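Local coordinates for protein beta-galactosidase (Bacillus circulans subsp. alkalophilus, PDB 3TTY) that hydrolyses terminal beta-D-galactose residues from beta-galactosides, binding galactose in a pocket of its TIM-barrel domain, at residues A23-D28 / D63-R68; M29-L34 / A360-V365; I9-D14 / A377-E382. One frame throughout, in Å; residues are numbered along the deposited sequence.

Contact 1: A23-D28 / D63-R68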
ATOM      1  N   ALA A  23      -4.962 -41.358 -23.796  1.00 21.55           N
ATOM      2  CA  ALA A  23      -4.962 -40.858 -25.159  1.00 22.80           C
ATOM      3  C   ALA A  23      -4.056 -39.619 -25.289  1.00 23.34           C
ATOM      4  O   ALA A  23      -3.204 -39.556 -26.183  1.00 20.48           O
ATOM      5  CB  ALA A  23      -6.392 -40.565 -25.638  1.00 19.96           C
ATOM      6  N   THR A  24      -4.205 -38.640 -24.399  1.00 19.26           N
ATOM      7  CA  THR A  24      -3.352 -37.466 -24.548  1.00 22.99           C
ATOM      8  C   THR A  24      -1.883 -37.833 -24.339  1.00 18.66           C
ATOM      9  O   THR A  24      -0.994 -37.286 -24.972  1.00 20.90           O
ATOM     10  CB  THR A  24      -3.800 -36.224 -23.706  1.00 27.10           C
ATOM     11  OG1 THR A  24      -2.709 -35.736 -22.913  1.00 23.42           O
ATOM     12  CG2 THR A  24      -4.979 -36.527 -22.850  1.00 17.43           C
ATOM     13  N   MET A  25      -1.651 -38.808 -23.482  1.00 18.59           N
ATOM     14  CA  MET A  25      -0.315 -39.308 -23.247  1.00 19.54           C
ATOM     15  C   MET A  25       0.321 -39.862 -24.527  1.00 24.59           C
ATOM     16  O   MET A  25       1.527 -39.693 -24.742  1.00 24.79           O
ATOM     17  CB  MET A  25      -0.348 -40.356 -22.144  1.00 15.36           C
ATOM     18  CG  MET A  25       0.991 -40.612 -21.538  1.00 28.44           C
ATOM     19  SD  MET A  25       0.885 -41.229 -19.851  1.00 32.20           S
ATOM     20  CE  MET A  25       2.634 -41.282 -19.532  1.00 26.08           C
ATOM     21  N   GLU A  26      -0.479 -40.504 -25.382  1.00 22.12           N
ATOM     22  CA  GLU A  26       0.031 -40.951 -26.679  1.00 21.95           C
ATOM     23  C   GLU A  26       0.463 -39.766 -27.547  1.00 22.53           C
ATOM     24  O   GLU A  26       1.503 -39.809 -28.201  1.00 23.50           O
ATOM     25  CB  GLU A  26      -0.992 -41.818 -27.424  1.00 23.96           C
ATOM     26  CG  GLU A  26      -1.229 -43.182 -26.795  1.00 23.90           C
ATOM     27  CD  GLU A  26       0.057 -43.982 -26.625  1.00 27.98           C
ATOM     28  OE1 GLU A  26       0.344 -44.422 -25.487  1.00 25.13           O
ATOM     29  OE2 GLU A  26       0.776 -44.170 -27.632  1.00 24.92           O
ATOM     30  N   GLU A  27      -0.330 -38.700 -27.546  1.00 23.73           N
ATOM     31  CA  GLU A  27       0.062 -37.485 -28.249  1.00 20.71           C
ATOM     32  C   GLU A  27       1.311 -36.850 -27.625  1.00 21.62           C
ATOM     33  O   GLU A  27       2.163 -36.337 -28.342  1.00 23.53           O
ATOM     34  CB  GLU A  27      -1.090 -36.481 -28.299  1.00 21.50           C
ATOM     35  CG  GLU A  27      -2.104 -36.775 -29.386  1.00 24.79           C
ATOM     36  CD  GLU A  27      -1.446 -36.936 -30.748  1.00 26.40           C
ATOM     37  OE1 GLU A  27      -1.360 -38.089 -31.226  1.00 30.69           O
ATOM     38  OE2 GLU A  27      -1.008 -35.920 -31.332  1.00 21.55           O
ATOM     39  N   ASP A  28       1.422 -36.880 -26.299  1.00 16.68           N
ATOM     40  CA  ASP A  28       2.618 -36.345 -25.643  1.00 23.52           C
ATOM     41  C   ASP A  28       3.874 -37.046 -26.152  1.00 19.67           C
ATOM     42  O   ASP A  28       4.812 -36.388 -26.582  1.00 19.85           O
ATOM     43  CB  ASP A  28       2.551 -36.478 -24.111  1.00 19.32           C
ATOM     44  CG  ASP A  28       1.386 -35.728 -23.500  1.00 20.32           C
ATOM     45  OD1 ASP A  28       0.929 -34.721 -24.081  1.00 18.61           O
ATOM     46  OD2 ASP A  28       0.934 -36.152 -22.421  1.00 19.25           O
ATOM     47  N   ASP A  63       3.186 -46.086 -11.812  1.00 18.29           N
ATOM     48  CA  ASP A  63       3.815 -47.196 -12.542  1.00 23.38           C
ATOM     49  C   ASP A  63       3.595 -47.041 -14.047  1.00 20.82           C
ATOM     50  O   ASP A  63       4.524 -47.174 -14.834  1.00 23.96           O
ATOM     51  CB  ASP A  63       3.240 -48.554 -12.110  1.00 20.28           C
ATOM     52  CG  ASP A  63       3.604 -48.930 -10.692  1.00 20.00           C
ATOM     53  OD1 ASP A  63       4.396 -48.214 -10.053  1.00 20.10           O
ATOM     54  OD2 ASP A  63       3.088 -49.963 -10.214  1.00 24.35           O
ATOM     55  N   ASP A  64       2.352 -46.767 -14.434  1.00 17.56           N
ATOM     56  CA  ASP A  64       1.983 -46.694 -15.840  1.00 20.95           C
ATOM     57  C   ASP A  64       2.637 -45.543 -16.558  1.00 27.49           C
ATOM     58  O   ASP A  64       3.103 -45.690 -17.693  1.00 28.57           O
ATOM     59  CB  ASP A  64       0.478 -46.586 -15.996  1.00 22.64           C
ATOM     60  CG  ASP A  64      -0.176 -47.931 -16.121  1.00 33.94           C
ATOM     61  OD1 ASP A  64       0.412 -48.930 -15.626  1.00 34.92           O
ATOM     62  OD2 ASP A  64      -1.267 -47.990 -16.729  1.00 38.19           O
ATOM     63  N   ILE A  65       2.660 -44.390 -15.899  1.00 24.66           N
ATOM     64  CA  ILE A  65       3.327 -43.230 -16.449  1.00 24.65           C
ATOM     65  C   ILE A  65       4.806 -43.519 -16.696  1.00 19.57           C
ATOM     66  O   ILE A  65       5.340 -43.215 -17.761  1.00 20.93           O
ATOM     67  CB  ILE A  65       3.148 -42.021 -15.527  1.00 20.80           C
ATOM     68  CG1 ILE A  65       1.727 -41.487 -15.680  1.00 20.59           C
ATOM     69  CG2 ILE A  65       4.168 -40.943 -15.852  1.00 17.21           C
ATOM     70  CD1 ILE A  65       1.244 -40.719 -14.468  1.00 23.25           C
ATOM     71  N   ILE A  66       5.459 -44.113 -15.711  1.00 20.39           N
ATOM     72  CA  ILE A  66       6.887 -44.393 -15.805  1.00 23.36           C
ATOM     73  C   ILE A  66       7.178 -45.438 -16.891  1.00 26.04           C
ATOM     74  O   ILE A  66       8.133 -45.308 -17.661  1.00 20.37           O
ATOM     75  CB  ILE A  66       7.450 -44.846 -14.445  1.00 23.93           C
ATOM     76  CG1 ILE A  66       7.494 -43.659 -13.486  1.00 21.39           C
ATOM     77  CG2 ILE A  66       8.839 -45.418 -14.607  1.00 24.27           C
ATOM     78  CD1 ILE A  66       7.781 -44.048 -12.063  1.00 21.04           C
ATOM     79  N   GLU A  67       6.332 -46.463 -16.958  1.00 26.77           N
ATOM     80  CA  GLU A  67       6.479 -47.505 -17.962  1.00 26.84           C
ATOM     81  C   GLU A  67       6.334 -46.912 -19.356  1.00 24.22           C
ATOM     82  O   GLU A  67       7.170 -47.144 -20.223  1.00 27.53           O
ATOM     83  CB  GLU A  67       5.465 -48.629 -17.719  1.00 30.90           C
ATOM     84  CG  GLU A  67       5.662 -49.868 -18.585  1.00 47.71           C
ATOM     85  CD  GLU A  67       7.067 -50.449 -18.483  1.00 61.06           C
ATOM     86  OE1 GLU A  67       7.752 -50.210 -17.456  1.00 62.69           O
ATOM     87  OE2 GLU A  67       7.487 -51.141 -19.440  1.00 60.23           O
ATOM     88  N   ARG A  68       5.291 -46.118 -19.561  1.00 21.93           N
ATOM     89  CA  ARG A  68       5.046 -45.531 -20.872  1.00 23.48           C
ATOM     90  C   ARG A  68       6.223 -44.709 -21.388  1.00 24.94           C
ATOM     91  O   ARG A  68       6.604 -44.819 -22.554  1.00 22.07           O
ATOM     92  CB  ARG A  68       3.780 -44.674 -20.877  1.00 24.87           C
ATOM     93  CG  ARG A  68       3.446 -44.132 -22.283  1.00 24.48           C
ATOM     94  CD  ARG A  68       3.174 -45.294 -23.245  1.00 26.83           C
ATOM     95  NE  ARG A  68       3.012 -44.882 -24.643  1.00 24.03           N
ATOM     96  CZ  ARG A  68       4.012 -44.738 -25.510  1.00 24.01           C
ATOM     97  NH1 ARG A  68       5.273 -44.957 -25.139  1.00 20.80           N
ATOM     98  NH2 ARG A  68       3.751 -44.372 -26.756  1.00 21.97           N
TER
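Arg-68 reaches from helix 60-71 to helix 22-35, where its stem packs against Met-25 and its head pairs with Glu-26. The short segments run in nearly the same direction, 28° apart, but their axes come no closer than 12.0 Å, a wide separation that long side chains are suited to span. At the root of Arg-68, CB lies 3.8 Å from Met-25 CE, and CG is almost as close to that same methyl. With CG anti to the backbone N (chi1 -176°) and a bend at the next bond, the chain is carried past the methionine toward Glu-26. CD then passes near Glu-26 OE1, and NE donates to that OE1 at 2.8 Å in a nearly straight bond (177°). NH2 donates to Glu-26 OE2 at 3.1 Å, completing a side-on, two-nitrogen grip with one oxygen for each nitrogen. Both oxygens lie near the guanidinium plane and are approached on their syn sides, though the arginine nitrogens sit somewhat out of the carboxylate plane. NH1 turns to another acid, Glu-72, so two carboxylates probably share this positive charge and fix the rotation of the head. A leucine here would probably leave Glu-26 and Glu-72 without their positive partner and set the Glu-26 carboxylate free to turn. Beneath the salt bridge, the extended Met-25 puts CE 3.7 Å from Ile-65 CA and 4.0 Å from Ile-65 CG1; an unbranched, flexible thioether suits a place where it must reach across between well-separated helix axes. An apolar layer beneath an exposed ion pair thus joins two neighbouring helices of the outer ring of a TIM barrel, those following strands 10-14 and 39-42.

Contact 2: M29-L34 / A360-V365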
ATOM      1  N   MET A  29       3.892 -38.380 -26.090  1.00 20.03           N
ATOM      2  CA  MET A  29       5.059 -39.149 -26.530  1.00 17.92           C
ATOM      3  C   MET A  29       5.413 -38.792 -27.965  1.00 20.75           C
ATOM      4  O   MET A  29       6.585 -38.578 -28.288  1.00 18.62           O
ATOM      5  CB  MET A  29       4.818 -40.665 -26.435  1.00 19.03           C
ATOM      6  CG  MET A  29       4.564 -41.216 -25.032  1.00 19.64           C
ATOM      7  SD  MET A  29       5.774 -40.665 -23.797  1.00 21.84           S
ATOM      8  CE  MET A  29       4.818 -39.388 -22.978  1.00 17.76           C
ATOM      9  N   ARG A  30       4.394 -38.741 -28.826  1.00 19.91           N
ATOM     10  CA  ARG A  30       4.607 -38.451 -30.236  1.00 23.62           C
ATOM     11  C   ARG A  30       5.265 -37.078 -30.396  1.00 21.42           C
ATOM     12  O   ARG A  30       6.261 -36.944 -31.097  1.00 20.82           O
ATOM     13  CB  ARG A  30       3.294 -38.535 -31.038  1.00 22.10           C
ATOM     14  CG  ARG A  30       3.468 -38.249 -32.532  1.00 22.88           C
ATOM     15  CD  ARG A  30       2.141 -38.227 -33.315  1.00 23.00           C
ATOM     16  NE  ARG A  30       1.335 -37.055 -32.972  1.00 26.15           N
ATOM     17  CZ  ARG A  30       1.550 -35.834 -33.454  1.00 21.52           C
ATOM     18  NH1 ARG A  30       2.547 -35.615 -34.304  1.00 22.42           N
ATOM     19  NH2 ARG A  30       0.776 -34.829 -33.077  1.00 18.10           N
ATOM     20  N   MET A  31       4.708 -36.070 -29.733  1.00 19.62           N
ATOM     21  CA  MET A  31       5.259 -34.713 -29.814  1.00 23.21           C
ATOM     22  C   MET A  31       6.622 -34.559 -29.111  1.00 22.18           C
ATOM     23  O   MET A  31       7.485 -33.817 -29.589  1.00 20.59           O
ATOM     24  CB  MET A  31       4.234 -33.665 -29.348  1.00 22.12           C
ATOM     25  CG  MET A  31       3.123 -33.411 -30.395  1.00 22.81           C
ATOM     26  SD  MET A  31       1.787 -32.250 -29.993  1.00 19.94           S
ATOM     27  CE  MET A  31       0.638 -33.321 -29.147  1.00 22.21           C
ATOM     28  N   PHE A  32       6.824 -35.271 -28.000  1.00 21.04           N
ATOM     29  CA  PHE A  32       8.116 -35.234 -27.301  1.00 23.98           C
ATOM     30  C   PHE A  32       9.219 -35.751 -28.231  1.00 25.30           C
ATOM     31  O   PHE A  32      10.322 -35.213 -28.257  1.00 25.20           O
ATOM     32  CB  PHE A  32       8.095 -36.032 -25.979  1.00 21.62           C
ATOM     33  CG  PHE A  32       7.184 -35.441 -24.906  1.00 19.08           C
ATOM     34  CD1 PHE A  32       6.617 -34.186 -25.063  1.00 17.91           C
ATOM     35  CD2 PHE A  32       6.900 -36.156 -23.747  1.00 16.79           C
ATOM     36  CE1 PHE A  32       5.777 -33.652 -24.085  1.00 20.96           C
ATOM     37  CE2 PHE A  32       6.066 -35.629 -22.765  1.00 18.13           C
ATOM     38  CZ  PHE A  32       5.505 -34.373 -22.933  1.00 18.62           C
ATOM     39  N   ASN A  33       8.919 -36.792 -29.002  1.00 21.41           N
ATOM     40  CA  ASN A  33       9.896 -37.305 -29.954  1.00 24.66           C
ATOM     41  C   ASN A  33      10.185 -36.311 -31.079  1.00 21.99           C
ATOM     42  O   ASN A  33      11.334 -36.114 -31.449  1.00 21.97           O
ATOM     43  CB  ASN A  33       9.468 -38.675 -30.500  1.00 29.94           C
ATOM     44  CG  ASN A  33       9.572 -39.779 -29.446  1.00 37.25           C
ATOM     45  OD1 ASN A  33      10.578 -39.886 -28.731  1.00 37.56           O
ATOM     46  ND2 ASN A  33       8.522 -40.596 -29.334  1.00 38.23           N
ATOM     47  N   LEU A  34       9.140 -35.673 -31.602  1.00 23.14           N
ATOM     48  CA  LEU A  34       9.311 -34.607 -32.583  1.00 24.63           C
ATOM     49  C   LEU A  34      10.218 -33.495 -32.071  1.00 25.88           C
ATOM     50  O   LEU A  34      11.007 -32.934 -32.827  1.00 24.26           O
ATOM     51  CB  LEU A  34       7.966 -34.003 -32.970  1.00 22.90           C
ATOM     52  CG  LEU A  34       7.029 -34.902 -33.772  1.00 28.80           C
ATOM     53  CD1 LEU A  34       5.783 -34.124 -34.189  1.00 26.49           C
ATOM     54  CD2 LEU A  34       7.754 -35.457 -34.991  1.00 26.39           C
ATOM     55  N   ALA A 360       3.801 -23.693 -22.220  1.00 20.69           N
ATOM     56  CA  ALA A 360       4.252 -25.079 -22.231  1.00 19.44           C
ATOM     57  C   ALA A 360       4.692 -25.442 -23.641  1.00 20.16           C
ATOM     58  O   ALA A 360       4.417 -24.713 -24.591  1.00 19.29           O
ATOM     59  CB  ALA A 360       3.148 -26.009 -21.763  1.00 15.50           C
ATOM     60  N   VAL A 361       5.388 -26.564 -23.779  1.00 21.06           N
ATOM     61  CA  VAL A 361       5.786 -27.036 -25.098  1.00 22.23           C
ATOM     62  C   VAL A 361       4.553 -27.388 -25.935  1.00 22.68           C
ATOM     63  O   VAL A 361       4.434 -26.966 -27.081  1.00 22.62           O
ATOM     64  CB  VAL A 361       6.716 -28.230 -24.989  1.00 23.80           C
ATOM     65  CG1 VAL A 361       6.978 -28.826 -26.366  1.00 22.10           C
ATOM     66  CG2 VAL A 361       8.019 -27.792 -24.307  1.00 23.87           C
ATOM     67  N   ILE A 362       3.630 -28.143 -25.343  1.00 20.41           N
ATOM     68  CA  ILE A 362       2.337 -28.422 -25.961  1.00 19.70           C
ATOM     69  C   ILE A 362       1.244 -27.598 -25.270  1.00 21.53           C
ATOM     70  O   ILE A 362       1.075 -27.662 -24.042  1.00 16.49           O
ATOM     71  CB  ILE A 362       1.967 -29.902 -25.837  1.00 17.43           C
ATOM     72  CG1 ILE A 362       3.060 -30.778 -26.450  1.00 20.94           C
ATOM     73  CG2 ILE A 362       0.601 -30.164 -26.473  1.00 19.19           C
ATOM     74  CD1 ILE A 362       2.908 -32.243 -26.087  1.00 23.82           C
ATOM     75  N   GLU A 363       0.488 -26.834 -26.051  1.00 21.08           N
ATOM     76  CA  GLU A 363      -0.402 -25.848 -25.453  1.00 19.99           C
ATOM     77  C   GLU A 363      -1.876 -26.156 -25.699  1.00 21.04           C
ATOM     78  O   GLU A 363      -2.211 -27.303 -25.998  1.00 19.41           O
ATOM     79  CB  GLU A 363       0.063 -24.431 -25.803  1.00 20.25           C
ATOM     80  CG  GLU A 363       1.468 -24.205 -25.208  1.00 19.19           C
ATOM     81  CD  GLU A 363       2.048 -22.813 -25.412  1.00 24.33           C
ATOM     82  OE1 GLU A 363       2.211 -22.082 -24.409  1.00 19.58           O
ATOM     83  OE2 GLU A 363       2.400 -22.467 -26.564  1.00 26.09           O
ATOM     84  N   HIS A 364      -2.763 -25.186 -25.498  1.00 17.26           N
ATOM     85  CA  HIS A 364      -4.191 -25.504 -25.477  1.00 17.18           C
ATOM     86  C   HIS A 364      -4.722 -25.987 -26.829  1.00 19.69           C
ATOM     87  O   HIS A 364      -5.675 -26.755 -26.870  1.00 19.01           O
ATOM     88  CB  HIS A 364      -5.030 -24.342 -24.917  1.00 17.52           C
ATOM     89  CG  HIS A 364      -4.772 -24.062 -23.465  1.00 19.51           C
ATOM     90  ND1 HIS A 364      -4.740 -22.786 -22.945  1.00 17.54           N
ATOM     91  CD2 HIS A 364      -4.514 -24.895 -22.429  1.00 17.41           C
ATOM     92  CE1 HIS A 364      -4.478 -22.844 -21.652  1.00 19.30           C
ATOM     93  NE2 HIS A 364      -4.340 -24.115 -21.313  1.00 20.45           N
ATOM     94  N   VAL A 365      -4.100 -25.544 -27.920  1.00 21.18           N
ATOM     95  CA  VAL A 365      -4.444 -26.045 -29.252  1.00 20.18           C
ATOM     96  C   VAL A 365      -4.208 -27.543 -29.359  1.00 21.56           C
ATOM     97  O   VAL A 365      -4.848 -28.212 -30.153  1.00 21.39           O
ATOM     98  CB  VAL A 365      -3.577 -25.430 -30.359  1.00 18.36           C
ATOM     99  CG1 VAL A 365      -4.393 -25.382 -31.662  1.00 22.72           C
ATOM    100  CG2 VAL A 365      -3.073 -24.076 -29.956  1.00 35.57           C
TER
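The long loop between barrel strand 339-344 and helix 371-386 turns Ile-362 onto helix 22-35, against Met-31 and Phe-32. This loop also carries Glu-355 and His-358, which line the galactose pocket, so the contact probably helps to seat a loop that shapes the active site. Ile-362 does the work with its long branch: CG1 is anti to the carbonyl carbon (chi1 -57°), and the extended chain delivers CD1 between the two helix residues. CD1 stands 3.8 Å from Met-31 CB and equally 3.8 Å from Phe-32 CE1, meeting the ring obliquely. Met-31 crosses the isoleucine at a slant, with SD 4.0 Å from Ile-362 CG1. A bend at its last torsion folds the methyl back, bringing CE to 4.1 Å from Ile-362 CG2, so one side chain touches both branches. A pliable methionine suits this role, while a beta-branched isoleucine gives a stiff, apolar side chain in a buried setting. Phe-32 also meets the ring of Tyr-15 edge-to-face, and Met-31 packs on Phe-373. Within the loop, Ala-360 N donates to Glu-363 OE1 at 3.1 Å from above the carboxylate plane, and that oxygen also pairs with Arg-349, bracing this short piece of loop. Further along, His-364 hydrogen-bonds through ND1 to Tyr-502 of a second subunit. In a TIM barrel the substrate site lies at the C-terminal ends of the strands, among the beta-alpha loops, and this is the loop after the eighth strand.

Contact 3: I9-D14 / A377-E382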
ATOM      1  N   ILE A   9      23.082 -32.759 -22.871  1.00 24.44           N
ATOM      2  CA  ILE A   9      22.318 -31.735 -22.177  1.00 19.45           C
ATOM      3  C   ILE A   9      20.864 -32.185 -22.172  1.00 21.74           C
ATOM      4  O   ILE A   9      20.208 -32.175 -23.210  1.00 22.60           O
ATOM      5  CB  ILE A   9      22.464 -30.384 -22.886  1.00 19.10           C
ATOM      6  CG1 ILE A   9      23.931 -29.933 -22.823  1.00 18.30           C
ATOM      7  CG2 ILE A   9      21.542 -29.348 -22.259  1.00 19.09           C
ATOM      8  CD1 ILE A   9      24.273 -28.800 -23.730  1.00 17.93           C
ATOM      9  N   TRP A  10      20.375 -32.619 -21.014  1.00 18.97           N
ATOM     10  CA  TRP A  10      18.988 -33.080 -20.905  1.00 21.67           C
ATOM     11  C   TRP A  10      17.999 -32.047 -21.455  1.00 19.70           C
ATOM     12  O   TRP A  10      18.207 -30.836 -21.343  1.00 16.01           O
ATOM     13  CB  TRP A  10      18.625 -33.403 -19.449  1.00 20.85           C
ATOM     14  CG  TRP A  10      19.589 -34.336 -18.769  1.00 21.44           C
ATOM     15  CD1 TRP A  10      20.700 -34.908 -19.310  1.00 22.75           C
ATOM     16  CD2 TRP A  10      19.521 -34.793 -17.418  1.00 22.19           C
ATOM     17  NE1 TRP A  10      21.330 -35.694 -18.383  1.00 23.92           N
ATOM     18  CE2 TRP A  10      20.626 -35.644 -17.212  1.00 24.96           C
ATOM     19  CE3 TRP A  10      18.631 -34.572 -16.366  1.00 18.23           C
ATOM     20  CZ2 TRP A  10      20.864 -36.275 -15.994  1.00 23.01           C
ATOM     21  CZ3 TRP A  10      18.871 -35.193 -15.158  1.00 24.82           C
ATOM     22  CH2 TRP A  10      19.979 -36.038 -14.981  1.00 27.51           C
ATOM     23  N   TYR A  11      16.909 -32.532 -22.032  1.00 18.37           N
ATOM     24  CA  TYR A  11      15.918 -31.648 -22.625  1.00 20.00           C
ATOM     25  C   TYR A  11      14.509 -32.169 -22.365  1.00 21.41           C
ATOM     26  O   TYR A  11      14.156 -33.272 -22.792  1.00 21.94           O
ATOM     27  CB  TYR A  11      16.173 -31.514 -24.127  1.00 19.59           C
ATOM     28  CG  TYR A  11      15.453 -30.356 -24.752  1.00 24.68           C
ATOM     29  CD1 TYR A  11      15.642 -29.060 -24.277  1.00 16.34           C
ATOM     30  CD2 TYR A  11      14.585 -30.553 -25.822  1.00 22.04           C
ATOM     31  CE1 TYR A  11      14.986 -27.995 -24.849  1.00 21.89           C
ATOM     32  CE2 TYR A  11      13.924 -29.502 -26.399  1.00 19.18           C
ATOM     33  CZ  TYR A  11      14.123 -28.221 -25.919  1.00 21.64           C
ATOM     34  OH  TYR A  11      13.457 -27.169 -26.510  1.00 16.32           O
ATOM     35  N   GLY A  12      13.702 -31.377 -21.668  1.00 20.40           N
ATOM     36  CA  GLY A  12      12.392 -31.827 -21.223  1.00 20.06           C
ATOM     37  C   GLY A  12      11.906 -30.942 -20.092  1.00 21.12           C
ATOM     38  O   GLY A  12      12.117 -29.731 -20.130  1.00 20.59           O
ATOM     39  N   GLY A  13      11.261 -31.527 -19.084  1.00 20.38           N
ATOM     40  CA  GLY A  13      10.837 -30.747 -17.925  1.00 19.50           C
ATOM     41  C   GLY A  13       9.630 -31.298 -17.197  1.00 20.79           C
ATOM     42  O   GLY A  13       9.292 -32.481 -17.332  1.00 20.55           O
ATOM     43  N   ASP A  14       8.982 -30.436 -16.418  1.00 21.19           N
ATOM     44  CA  ASP A  14       7.809 -30.826 -15.644  1.00 15.51           C
ATOM     45  C   ASP A  14       6.727 -31.384 -16.562  1.00 15.33           C
ATOM     46  O   ASP A  14       6.385 -30.780 -17.578  1.00 18.69           O
ATOM     47  CB  ASP A  14       7.273 -29.645 -14.832  1.00 13.52           C
ATOM     48  CG  ASP A  14       7.996 -29.459 -13.491  1.00 21.99           C
ATOM     49  OD1 ASP A  14       9.246 -29.493 -13.457  1.00 15.88           O
ATOM     50  OD2 ASP A  14       7.305 -29.264 -12.458  1.00 22.26           O
ATOM     51  N   ALA A 377      11.391 -27.410 -30.766  1.00 22.45           N
ATOM     52  CA  ALA A 377      11.860 -28.540 -31.562  1.00 23.60           C
ATOM     53  C   ALA A 377      13.255 -28.253 -32.077  1.00 22.06           C
ATOM     54  O   ALA A 377      14.138 -29.103 -32.008  1.00 25.93           O
ATOM     55  CB  ALA A 377      10.908 -28.823 -32.727  1.00 22.27           C
ATOM     56  N   GLU A 378      13.445 -27.037 -32.566  1.00 23.19           N
ATOM     57  CA  GLU A 378      14.720 -26.611 -33.121  1.00 25.34           C
ATOM     58  C   GLU A 378      15.836 -26.746 -32.087  1.00 25.05           C
ATOM     59  O   GLU A 378      16.900 -27.283 -32.385  1.00 25.57           O
ATOM     60  CB  GLU A 378      14.622 -25.163 -33.625  1.00 24.40           C
ATOM     61  CG  GLU A 378      15.930 -24.595 -34.165  1.00 37.81           C
ATOM     62  CD  GLU A 378      15.930 -23.062 -34.296  1.00 50.44           C
ATOM     63  OE1 GLU A 378      16.719 -22.537 -35.120  1.00 63.75           O
ATOM     64  OE2 GLU A 378      15.166 -22.379 -33.573  1.00 36.42           O
ATOM     65  N   LEU A 379      15.591 -26.250 -30.877  1.00 23.86           N
ATOM     66  CA  LEU A 379      16.571 -26.327 -29.797  1.00 20.04           C
ATOM     67  C   LEU A 379      16.802 -27.785 -29.449  1.00 21.63           C
ATOM     68  O   LEU A 379      17.941 -28.224 -29.286  1.00 24.78           O
ATOM     69  CB  LEU A 379      16.050 -25.600 -28.563  1.00 22.60           C
ATOM     70  CG  LEU A 379      16.998 -24.961 -27.556  1.00 24.53           C
ATOM     71  CD1 LEU A 379      16.292 -24.913 -26.200  1.00 22.96           C
ATOM     72  CD2 LEU A 379      18.334 -25.670 -27.452  1.00 24.33           C
ATOM     73  N   GLY A 380      15.712 -28.535 -29.326  1.00 19.28           N
ATOM     74  CA  GLY A 380      15.798 -29.963 -29.079  1.00 23.18           C
ATOM     75  C   GLY A 380      16.770 -30.638 -30.036  1.00 27.51           C
ATOM     76  O   GLY A 380      17.587 -31.472 -29.625  1.00 26.55           O
ATOM     77  N   LYS A 381      16.688 -30.278 -31.314  1.00 20.52           N
ATOM     78  CA  LYS A 381      17.580 -30.855 -32.317  1.00 31.14           C
ATOM     79  C   LYS A 381      19.065 -30.515 -32.082  1.00 26.22           C
ATOM     80  O   LYS A 381      19.916 -31.404 -32.101  1.00 26.65           O
ATOM     81  CB  LYS A 381      17.146 -30.449 -33.731  1.00 34.56           C
ATOM     82  CG  LYS A 381      17.869 -31.188 -34.865  1.00 44.88           C
ATOM     83  CD  LYS A 381      17.099 -31.030 -36.180  1.00 58.40           C
ATOM     84  CE  LYS A 381      17.794 -31.717 -37.351  1.00 65.43           C
ATOM     85  NZ  LYS A 381      16.978 -31.614 -38.604  1.00 63.72           N
ATOM     86  N   GLU A 382      19.368 -29.239 -31.875  1.00 23.50           N
ATOM     87  CA  GLU A 382      20.738 -28.820 -31.562  1.00 27.03           C
ATOM     88  C   GLU A 382      21.294 -29.552 -30.333  1.00 23.55           C
ATOM     89  O   GLU A 382      22.423 -30.038 -30.342  1.00 20.86           O
ATOM     90  CB  GLU A 382      20.796 -27.300 -31.351  1.00 24.94           C
ATOM     91  CG  GLU A 382      20.426 -26.503 -32.598  1.00 26.55           C
ATOM     92  CD  GLU A 382      20.358 -25.011 -32.352  1.00 28.89           C
ATOM     93  OE1 GLU A 382      20.333 -24.597 -31.176  1.00 30.42           O
ATOM     94  OE2 GLU A 382      20.320 -24.247 -33.345  1.00 35.90           O
TER
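Tyr-11, on the first strand of the barrel, turns its ring outward onto Leu-379 and Gly-380 of helix 371-386. Apolar packing comes first. The CG of Tyr-11 stands opposite the backbone N (chi1 -164°), which aims the ring from the strand at the helix. There CE1 meets Leu-379 CD1 at 3.6 Å, and the two side chains run obliquely to each other. Leu-379 also reaches the phenol end of the ring, with CD1 3.6 Å and CB 3.7 Å from Tyr-11 OH. A second kind of contact is ring against backbone. Tyr-11 CE2 lies just 3.3 Å from Gly-380 CA and 3.6 Å from Gly-380 N, an oblique approach. Glycine suits the position, since a beta carbon on Gly-380 would fall 3.0 Å from Tyr-11 CE2 and would probably clash. The polar tip of the same ring finds its partner just outside the segment. Tyr-11 OH is hydrogen-bonded to the carbonyl O of Cys-376, one residue before the segment on the same helix, so the buried hydroxyl is satisfied. Aromatic and aliphatic neighbours close the setting: Phe-344 meets the tyrosine ring with planes at about 70°, while Leu-379 also rests on Val-342 of the last barrel strand and on Met-327 of helix 326-336. Tyrosine thus suits its place twice over, as a broad apolar plate packed between strand and helix and as a carrier of one hydroxyl for the helix backbone. The chemistry implies a joint set by close fit rather than by charge, with the hydroxyl's bond to Cys-376 probably limiting movement of the ring.

In the fold
All three contacts belong to the TIM-barrel domain, at different depths. The touching residues of contact 3 are all buried, and it joins the first barrel strand to the outer helix that follows the last, thus lying at the barrel's closure. Contact 2 is also buried, yet it is made by a loop that lines the galactose pocket and, two residues on from Ile-362, reaches a second subunit. Contact 1 is only partly buried and links two outer helices, in keeping with its being the one contact of the three crossed by a salt bridge. Contacts 1 and 2 share helix 22-35 and touch, through Arg-68 and Met-29; contacts 2 and 3 meet lightly at Leu-34 and Ala-377.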